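Local atomic coordinates of phospholethanolamine N-methyltransferase 2 (Haemonchus contortus, PDB entry 4KRI), a protein that probably transfers methyl groups from S-adenosylmethionine to phosphomonomethylethanolamine and related phosphobases on the way to phosphocholine in a parasitic nematode. Residues F138-E143 and C281-E286; G223-D228 and S289-F294. All coordinates share one frame; numbering follows the deposited sequence.

Contact 1: residues F138-E143 and C281-E286; sequences FYAVNE and CEYEFE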
ATOM      1  N   PHE A 138       6.629  -8.318   7.682  1.00 25.16           N
ATOM      2  CA  PHE A 138       6.462  -6.998   7.081  1.00 24.51           C
ATOM      3  C   PHE A 138       5.403  -6.151   7.798  1.00 21.70           C
ATOM      4  O   PHE A 138       4.325  -6.648   8.149  1.00 24.42           O
ATOM      5  CB  PHE A 138       6.090  -7.153   5.601  1.00 24.95           C
ATOM      6  CG  PHE A 138       5.813  -5.852   4.914  1.00 25.87           C
ATOM      7  CD1 PHE A 138       6.863  -5.061   4.453  1.00 27.30           C
ATOM      8  CD2 PHE A 138       4.509  -5.407   4.751  1.00 26.41           C
ATOM      9  CE1 PHE A 138       6.615  -3.851   3.825  1.00 25.22           C
ATOM     10  CE2 PHE A 138       4.258  -4.194   4.119  1.00 25.01           C
ATOM     11  CZ  PHE A 138       5.304  -3.425   3.658  1.00 23.47           C
ATOM     12  N   TYR A 139       5.718  -4.871   8.022  1.00 20.73           N
ATOM     13  CA  TYR A 139       4.721  -3.922   8.512  1.00 19.53           C
ATOM     14  C   TYR A 139       4.424  -2.801   7.509  1.00 22.58           C
ATOM     15  O   TYR A 139       3.266  -2.580   7.152  1.00 21.00           O
ATOM     16  CB  TYR A 139       5.110  -3.336   9.875  1.00 19.70           C
ATOM     17  CG  TYR A 139       4.055  -2.408  10.421  1.00 24.55           C
ATOM     18  CD1 TYR A 139       2.900  -2.908  11.016  1.00 31.64           C
ATOM     19  CD2 TYR A 139       4.198  -1.032  10.329  1.00 23.63           C
ATOM     20  CE1 TYR A 139       1.920  -2.053  11.505  1.00 30.31           C
ATOM     21  CE2 TYR A 139       3.226  -0.176  10.819  1.00 25.97           C
ATOM     22  CZ  TYR A 139       2.099  -0.684  11.408  1.00 30.64           C
ATOM     23  OH  TYR A 139       1.144   0.190  11.889  1.00 29.30           O
ATOM     24  N   ALA A 140       5.450  -2.078   7.074  1.00 22.66           N
ATOM     25  CA  ALA A 140       5.230  -0.990   6.122  1.00 18.79           C
ATOM     26  C   ALA A 140       6.503  -0.546   5.430  1.00 19.96           C
ATOM     27  O   ALA A 140       7.608  -0.806   5.901  1.00 20.24           O
ATOM     28  CB  ALA A 140       4.572   0.214   6.807  1.00 20.29           C
ATOM     29  N   VAL A 141       6.329   0.122   4.298  1.00 19.17           N
ATOM     30  CA  VAL A 141       7.392   0.927   3.711  1.00 19.21           C
ATOM     31  C   VAL A 141       6.832   2.330   3.581  1.00 20.30           C
ATOM     32  O   VAL A 141       5.780   2.532   2.972  1.00 20.05           O
ATOM     33  CB  VAL A 141       7.782   0.466   2.302  1.00 20.60           C
ATOM     34  CG1 VAL A 141       9.019   1.270   1.825  1.00 25.78           C
ATOM     35  CG2 VAL A 141       8.080  -1.023   2.275  1.00 22.50           C
ATOM     36  N   ASN A 142       7.521   3.297   4.169  1.00 21.51           N
ATOM     37  CA  ASN A 142       7.126   4.689   4.045  1.00 19.42           C
ATOM     38  C   ASN A 142       8.173   5.483   3.297  1.00 20.97           C
ATOM     39  O   ASN A 142       9.324   5.056   3.172  1.00 22.04           O
ATOM     40  CB  ASN A 142       6.948   5.331   5.421  1.00 19.22           C
ATOM     41  CG  ASN A 142       5.693   4.866   6.124  1.00 21.86           C
ATOM     42  OD1 ASN A 142       4.583   5.320   5.808  1.00 25.12           O
ATOM     43  ND2 ASN A 142       5.861   3.988   7.115  1.00 20.31           N
ATOM     44  N   GLU A 143       7.773   6.648   2.808  1.00 17.83           N
ATOM     45  CA  GLU A 143       8.742   7.601   2.272  1.00 20.17           C
ATOM     46  C   GLU A 143       9.215   8.528   3.373  1.00 22.92           C
ATOM     47  O   GLU A 143       8.422   8.925   4.236  1.00 19.25           O
ATOM     48  CB  GLU A 143       8.105   8.464   1.178  1.00 20.85           C
ATOM     49  CG  GLU A 143       7.613   7.694  -0.033  1.00 22.59           C
ATOM     50  CD  GLU A 143       6.922   8.609  -1.030  1.00 23.94           C
ATOM     51  OE1 GLU A 143       5.830   9.101  -0.698  1.00 21.12           O
ATOM     52  OE2 GLU A 143       7.474   8.882  -2.125  1.00 23.41           O
ATOM     53  N   CYS A 281      -5.963  -2.418   6.530  1.00 30.23           N
ATOM     54  CA  CYS A 281      -6.665  -2.987   7.679  1.00 32.84           C
ATOM     55  C   CYS A 281      -5.831  -3.041   8.948  1.00 42.00           C
ATOM     56  O   CYS A 281      -6.371  -3.245  10.039  1.00 45.61           O
ATOM     57  CB  CYS A 281      -7.111  -4.395   7.349  1.00 38.97           C
ATOM     58  SG  CYS A 281      -8.517  -4.376   6.283  1.00 44.29           S
ATOM     59  N   GLU A 282      -4.520  -2.878   8.807  1.00 36.27           N
ATOM     60  CA  GLU A 282      -3.602  -3.030   9.936  1.00 37.60           C
ATOM     61  C   GLU A 282      -2.915  -1.733  10.328  1.00 39.35           C
ATOM     62  O   GLU A 282      -2.675  -1.472  11.508  1.00 40.25           O
ATOM     63  CB  GLU A 282      -2.515  -4.058   9.600  1.00 46.60           C
ATOM     64  CG  GLU A 282      -3.009  -5.467   9.324  1.00 58.34           C
ATOM     65  CD  GLU A 282      -1.873  -6.410   8.945  1.00 70.79           C
ATOM     66  OE1 GLU A 282      -1.906  -6.968   7.826  1.00 73.19           O
ATOM     67  OE2 GLU A 282      -0.944  -6.591   9.766  1.00 75.75           O
ATOM     68  N   TYR A 283      -2.586  -0.924   9.332  1.00 31.10           N
ATOM     69  CA  TYR A 283      -1.696   0.204   9.522  1.00 31.21           C
ATOM     70  C   TYR A 283      -2.246   1.277  10.455  1.00 38.04           C
ATOM     71  O   TYR A 283      -3.450   1.534  10.488  1.00 35.18           O
ATOM     72  CB  TYR A 283      -1.348   0.819   8.172  1.00 31.34           C
ATOM     73  CG  TYR A 283      -0.287   1.876   8.244  1.00 31.78           C
ATOM     74  CD1 TYR A 283       1.056   1.531   8.239  1.00 31.05           C
ATOM     75  CD2 TYR A 283      -0.619   3.225   8.315  1.00 32.55           C
ATOM     76  CE1 TYR A 283       2.042   2.498   8.292  1.00 32.99           C
ATOM     77  CE2 TYR A 283       0.361   4.202   8.374  1.00 35.39           C
ATOM     78  CZ  TYR A 283       1.692   3.830   8.361  1.00 37.93           C
ATOM     79  OH  TYR A 283       2.683   4.787   8.416  1.00 37.44           O
ATOM     80  N   GLU A 284      -1.342   1.901  11.204  1.00 35.47           N
ATOM     81  CA  GLU A 284      -1.715   2.898  12.197  1.00 35.97           C
ATOM     82  C   GLU A 284      -1.836   4.284  11.560  1.00 36.75           C
ATOM     83  O   GLU A 284      -0.848   5.017  11.475  1.00 44.72           O
ATOM     84  CB  GLU A 284      -0.669   2.921  13.316  1.00 43.47           C
ATOM     85  CG  GLU A 284      -1.116   3.623  14.593  1.00 56.81           C
ATOM     86  CD  GLU A 284      -1.962   2.731  15.486  1.00 68.80           C
ATOM     87  OE1 GLU A 284      -2.382   1.644  15.030  1.00 69.58           O
ATOM     88  OE2 GLU A 284      -2.197   3.112  16.652  1.00 75.00           O
ATOM     89  N   PHE A 285      -3.037   4.638  11.109  1.00 34.78           N
ATOM     90  CA  PHE A 285      -3.276   5.982  10.575  1.00 28.85           C
ATOM     91  C   PHE A 285      -3.476   6.976  11.707  1.00 31.65           C
ATOM     92  O   PHE A 285      -3.899   6.601  12.803  1.00 33.81           O
ATOM     93  CB  PHE A 285      -4.500   5.988   9.655  1.00 27.98           C
ATOM     94  CG  PHE A 285      -4.293   5.224   8.386  1.00 31.20           C
ATOM     95  CD1 PHE A 285      -3.359   5.667   7.457  1.00 32.60           C
ATOM     96  CD2 PHE A 285      -5.002   4.065   8.127  1.00 32.13           C
ATOM     97  CE1 PHE A 285      -3.148   4.967   6.286  1.00 31.48           C
ATOM     98  CE2 PHE A 285      -4.796   3.357   6.948  1.00 36.75           C
ATOM     99  CZ  PHE A 285      -3.861   3.810   6.033  1.00 29.19           C
ATOM    100  N   GLU A 286      -3.168   8.241  11.447  1.00 30.13           N
ATOM    101  CA  GLU A 286      -3.368   9.270  12.455  1.00 28.90           C
ATOM    102  C   GLU A 286      -4.868   9.450  12.627  1.00 22.09           C
ATOM    103  O   GLU A 286      -5.585   9.634  11.648  1.00 27.12           O
ATOM    104  CB  GLU A 286      -2.752  10.587  12.011  1.00 33.59           C
ATOM    105  CG  GLU A 286      -2.491  11.521  13.157  1.00 45.25           C
ATOM    106  CD  GLU A 286      -1.492  10.946  14.142  1.00 55.29           C
ATOM    107  OE1 GLU A 286      -0.555  10.240  13.704  1.00 60.18           O
ATOM    108  OE2 GLU A 286      -1.648  11.201  15.354  1.00 60.41           O
TER
HETATM  109  O   HOH W   1       4.806   3.290   9.417  1.00 57.52           O
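Tyr139 and Tyr283 carry this contact, one reaching out from the strand and the other from the loop, and their side chains cross at about a right angle. Although their planes differ by only 28°, the rings are slid apart and barely overlap, with centroids 5.6 Å from each other. Tyr139 CE2 comes obliquely to Tyr283 CD1, 3.8 Å away. The pair illustrates how two tyrosines can pack closely without forming a stack.

CG of Tyr139 is anti to the backbone N, beside the carbonyl carbon, and at the far end of the side chain the hydroxyl reaches the loop backbone. There the Tyr139 OH accepts a hydrogen bond from Glu284 N at 3.1 Å, noticeably bent, with an angle of 138° at the hydrogen. Glu284 CB also rests against this oxygen.

The edge of the Tyr283 ring meets the methyl of Ala140, whose CB is 3.7 Å from Tyr283 CE1, near the ring plane. Farther along, Tyr283 and Asn142 approach tip to tip, the amide turned 52° from the ring. A water joins the two ends, accepting from Asn142 ND2 at 2.6 Å and hydrogen-bonding to Tyr283 OH at 2.8 Å. His16 adds an edge-to-face partner to the Tyr283 ring.

Tyr139 and Ala140 both face Thr160 of the neighbouring strand, forming a classic beta bulge. The contact thus sets a bulged strand against the loop that runs between strands 273-277 and 290-296. Built from crossed tyrosines, one side-chain-to-backbone bond and a water bridge, the arrangement is consistent with packing between the N-terminal family region and the methyltransferase-domain region.

Contact 2: residues G223-D228 and S289-F294; sequences GQRMLD and SFDYVF
Arg225 to Asp228 and Tyr292 to Phe294 run as neighbouring parallel strands, their axes 4.6 Å apart at closest and turned by 24°. Met226 pairs with Tyr292, Leu227 with Val293 and Asp228 with Phe294. The ladder is stitched by Tyr292 N to Arg225 O, Leu227 N to Tyr292 O and Phe294 N to Leu227 O. Before it, the chain turns a corner at Asp291, whose OD2 uses its anti lone pair to accept a nearly straight bond from Arg225 N at 2.8 Å. A side chain here extends the backbone pairing.

The Phe290 ring is sandwiched. Leu227 CB sits over the centre of one face, 3.6 Å from the centroid, a CH-pi contact; over the opposite face lies the Arg225 guanidinium, turned 31° from the ring and off-centre, its CZ 4.3 Å from the centroid in a cation-pi contact. Arg225 NH1 also makes a weak bond to Ser289 O, while NE is held by Gln247.

Gln224 OE1 accepts from Tyr292 OH at 2.6 Å. This oxygen lies at the edge of the tyrosine ring, but the hydroxyl stands above the carbonyl plane, and the amide is turned 78° from the ring. Lys221 N grips OE1 as well. Met226 SD lies 4.0 Å from Phe294 CB, and the sulfur meets the Phe294 ring obliquely in a Met-aromatic contact. Asp228 OD2 lies at that ring's edge.

Strand 247-252 pairs with the other side of strand 225-229, and strand 320-329 flanks 290-296. Helix 206-215 packs on Phe294, whereas helix 305-315 meets Phe290 and Val293. The side chain of Asp228 comes within about 4 Å of bound S-adenosylhomocysteine in this Rossmann-like core.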
ATOM      1  N   GLY A 223      -6.021  21.783  -0.581  1.00 23.88           N
ATOM      2  CA  GLY A 223      -5.277  21.612   0.651  1.00 29.11           C
ATOM      3  C   GLY A 223      -5.923  20.644   1.629  1.00 25.88           C
ATOM      4  O   GLY A 223      -5.284  20.253   2.617  1.00 27.27           O
ATOM      5  N   GLN A 224      -7.177  20.270   1.391  1.00 21.43           N
ATOM      6  CA  GLN A 224      -7.786  19.239   2.231  1.00 19.31           C
ATOM      7  C   GLN A 224      -7.047  17.911   2.075  1.00 25.78           C
ATOM      8  O   GLN A 224      -6.382  17.672   1.062  1.00 25.50           O
ATOM      9  CB  GLN A 224      -9.293  19.098   1.968  1.00 21.62           C
ATOM     10  CG  GLN A 224     -10.073  20.329   2.465  1.00 23.43           C
ATOM     11  CD  GLN A 224     -11.561  20.220   2.232  1.00 28.69           C
ATOM     12  OE1 GLN A 224     -12.009  19.856   1.141  1.00 29.45           O
ATOM     13  NE2 GLN A 224     -12.347  20.524   3.269  1.00 35.70           N
ATOM     14  N   ARG A 225      -7.129  17.064   3.099  1.00 20.66           N
ATOM     15  CA  ARG A 225      -6.318  15.850   3.124  1.00 21.33           C
ATOM     16  C   ARG A 225      -7.130  14.623   2.783  1.00 22.60           C
ATOM     17  O   ARG A 225      -8.180  14.375   3.388  1.00 21.31           O
ATOM     18  CB  ARG A 225      -5.686  15.681   4.509  1.00 24.13           C
ATOM     19  CG  ARG A 225      -4.801  16.875   4.907  1.00 36.61           C
ATOM     20  CD  ARG A 225      -3.905  16.578   6.109  1.00 53.68           C
ATOM     21  NE  ARG A 225      -3.066  15.404   5.878  1.00 60.26           N
ATOM     22  CZ  ARG A 225      -3.208  14.246   6.517  1.00 59.30           C
ATOM     23  NH1 ARG A 225      -4.144  14.104   7.448  1.00 61.41           N
ATOM     24  NH2 ARG A 225      -2.405  13.228   6.237  1.00 55.14           N
ATOM     25  N   MET A 226      -6.638  13.840   1.827  1.00 17.60           N
ATOM     26  CA  MET A 226      -7.333  12.633   1.409  1.00 17.95           C
ATOM     27  C   MET A 226      -6.460  11.397   1.593  1.00 21.72           C
ATOM     28  O   MET A 226      -5.273  11.412   1.256  1.00 22.24           O
ATOM     29  CB  MET A 226      -7.767  12.753  -0.066  1.00 18.85           C
ATOM     30  CG  MET A 226      -8.268  11.439  -0.682  1.00 19.48           C
ATOM     31  SD  MET A 226      -8.757  11.667  -2.427  1.00 24.04           S
ATOM     32  CE  MET A 226     -10.350  12.447  -2.202  1.00 23.65           C
ATOM     33  N   LEU A 227      -7.060  10.336   2.133  1.00 17.45           N
ATOM     34  CA  LEU A 227      -6.415   9.029   2.188  1.00 17.60           C
ATOM     35  C   LEU A 227      -6.985   8.185   1.072  1.00 20.25           C
ATOM     36  O   LEU A 227      -8.210   8.002   0.995  1.00 21.31           O
ATOM     37  CB  LEU A 227      -6.718   8.338   3.530  1.00 18.62           C
ATOM     38  CG  LEU A 227      -6.189   6.901   3.644  1.00 21.12           C
ATOM     39  CD1 LEU A 227      -4.650   6.895   3.664  1.00 20.36           C
ATOM     40  CD2 LEU A 227      -6.747   6.236   4.904  1.00 22.03           C
ATOM     41  N   ASP A 228      -6.116   7.654   0.208  1.00 16.85           N
ATOM     42  CA  ASP A 228      -6.584   6.762  -0.866  1.00 16.84           C
ATOM     43  C   ASP A 228      -6.177   5.347  -0.517  1.00 22.27           C
ATOM     44  O   ASP A 228      -4.994   5.048  -0.431  1.00 21.28           O
ATOM     45  CB  ASP A 228      -5.957   7.186  -2.210  1.00 19.47           C
ATOM     46  CG  ASP A 228      -6.497   6.389  -3.401  1.00 28.74           C
ATOM     47  OD1 ASP A 228      -6.647   5.145  -3.296  1.00 30.12           O
ATOM     48  OD2 ASP A 228      -6.775   7.004  -4.463  1.00 29.52           O
ATOM     49  N   SER A 289      -7.755  12.818  11.222  1.00 21.10           N
ATOM     50  CA  SER A 289      -6.778  13.610  10.486  1.00 20.65           C
ATOM     51  C   SER A 289      -7.127  13.816   9.018  1.00 22.55           C
ATOM     52  O   SER A 289      -6.628  14.765   8.397  1.00 24.11           O
ATOM     53  CB  SER A 289      -5.378  13.012  10.630  1.00 27.71           C
ATOM     54  OG  SER A 289      -5.269  11.809   9.909  1.00 28.32           O
ATOM     55  N   PHE A 290      -7.979  12.956   8.461  1.00 22.09           N
ATOM     56  CA  PHE A 290      -8.323  13.068   7.040  1.00 20.21           C
ATOM     57  C   PHE A 290      -9.669  13.724   6.784  1.00 20.03           C
ATOM     58  O   PHE A 290     -10.669  13.395   7.421  1.00 20.93           O
ATOM     59  CB  PHE A 290      -8.275  11.689   6.345  1.00 18.16           C
ATOM     60  CG  PHE A 290      -6.878  11.141   6.219  1.00 19.90           C
ATOM     61  CD1 PHE A 290      -6.033  11.601   5.222  1.00 20.94           C
ATOM     62  CD2 PHE A 290      -6.402  10.189   7.106  1.00 22.43           C
ATOM     63  CE1 PHE A 290      -4.740  11.110   5.108  1.00 26.59           C
ATOM     64  CE2 PHE A 290      -5.102   9.699   6.992  1.00 25.13           C
ATOM     65  CZ  PHE A 290      -4.281  10.160   5.995  1.00 23.16           C
ATOM     66  N   ASP A 291      -9.701  14.634   5.808  1.00 19.39           N
ATOM     67  CA  ASP A 291     -10.973  15.179   5.339  1.00 20.68           C
ATOM     68  C   ASP A 291     -11.782  14.163   4.529  1.00 22.28           C
ATOM     69  O   ASP A 291     -13.011  14.169   4.577  1.00 21.57           O
ATOM     70  CB  ASP A 291     -10.735  16.437   4.500  1.00 21.73           C
ATOM     71  CG  ASP A 291     -10.127  17.552   5.306  1.00 25.04           C
ATOM     72  OD1 ASP A 291     -10.874  18.171   6.106  1.00 25.08           O
ATOM     73  OD2 ASP A 291      -8.904  17.801   5.159  1.00 23.25           O
ATOM     74  N   TYR A 292     -11.087  13.304   3.781  1.00 19.77           N
ATOM     75  CA  TYR A 292     -11.715  12.342   2.886  1.00 20.70           C
ATOM     76  C   TYR A 292     -10.970  11.039   2.929  1.00 23.37           C
ATOM     77  O   TYR A 292      -9.752  11.014   3.064  1.00 22.00           O
ATOM     78  CB  TYR A 292     -11.681  12.846   1.423  1.00 19.34           C
ATOM     79  CG  TYR A 292     -12.268  14.216   1.287  1.00 21.81           C
ATOM     80  CD1 TYR A 292     -13.646  14.402   1.329  1.00 21.96           C
ATOM     81  CD2 TYR A 292     -11.452  15.328   1.133  1.00 21.12           C
ATOM     82  CE1 TYR A 292     -14.194  15.668   1.224  1.00 25.15           C
ATOM     83  CE2 TYR A 292     -11.991  16.603   1.030  1.00 24.22           C
ATOM     84  CZ  TYR A 292     -13.360  16.760   1.075  1.00 24.80           C
ATOM     85  OH  TYR A 292     -13.901  18.022   0.978  1.00 27.16           O
ATOM     86  N   VAL A 293     -11.709   9.948   2.803  1.00 18.06           N
ATOM     87  CA  VAL A 293     -11.106   8.658   2.553  1.00 18.29           C
ATOM     88  C   VAL A 293     -11.770   8.146   1.291  1.00 19.78           C
ATOM     89  O   VAL A 293     -12.999   8.118   1.180  1.00 20.52           O
ATOM     90  CB  VAL A 293     -11.348   7.681   3.720  1.00 17.28           C
ATOM     91  CG1 VAL A 293     -10.931   6.270   3.321  1.00 19.87           C
ATOM     92  CG2 VAL A 293     -10.558   8.129   4.948  1.00 19.70           C
ATOM     93  N   PHE A 294     -10.951   7.776   0.323  1.00 17.64           N
ATOM     94  CA  PHE A 294     -11.440   7.368  -0.983  1.00 17.27           C
ATOM     95  C   PHE A 294     -10.907   5.982  -1.261  1.00 17.79           C
ATOM     96  O   PHE A 294      -9.729   5.719  -1.033  1.00 21.40           O
ATOM     97  CB  PHE A 294     -10.878   8.343  -2.026  1.00 19.97           C
ATOM     98  CG  PHE A 294     -11.319   8.053  -3.441  1.00 24.86           C
ATOM     99  CD1 PHE A 294     -12.664   8.043  -3.777  1.00 27.17           C
ATOM    100  CD2 PHE A 294     -10.381   7.831  -4.443  1.00 26.87           C
ATOM    101  CE1 PHE A 294     -13.071   7.797  -5.086  1.00 30.34           C
ATOM    102  CE2 PHE A 294     -10.778   7.581  -5.758  1.00 26.23           C
ATOM    103  CZ  PHE A 294     -12.124   7.575  -6.081  1.00 28.85           C
TER
HETATM  104  O   HOH W   2     -11.240  21.495   5.807  1.00 45.22           O

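In the fold
From the N terminus the chain first lays down residues 138-143 and then 223-228, the leading segments of the two contacts. It later returns with 281-286, closing contact 1 across 137 intervening residues, and almost at once with 289-294, closing contact 2 across 60. The segments alternate, so the two loops cross. Contact 1 ties the N-terminal family region to a loop of the methyltransferase domain, whereas contact 2 joins parallel strands in the core near the cofactor product. Their centres are about 16 Å apart, yet they meet directly: Phe285 CE1 packs 3.6 Å from Leu227 CD1, linking the loop 281-286 to strand 225-229.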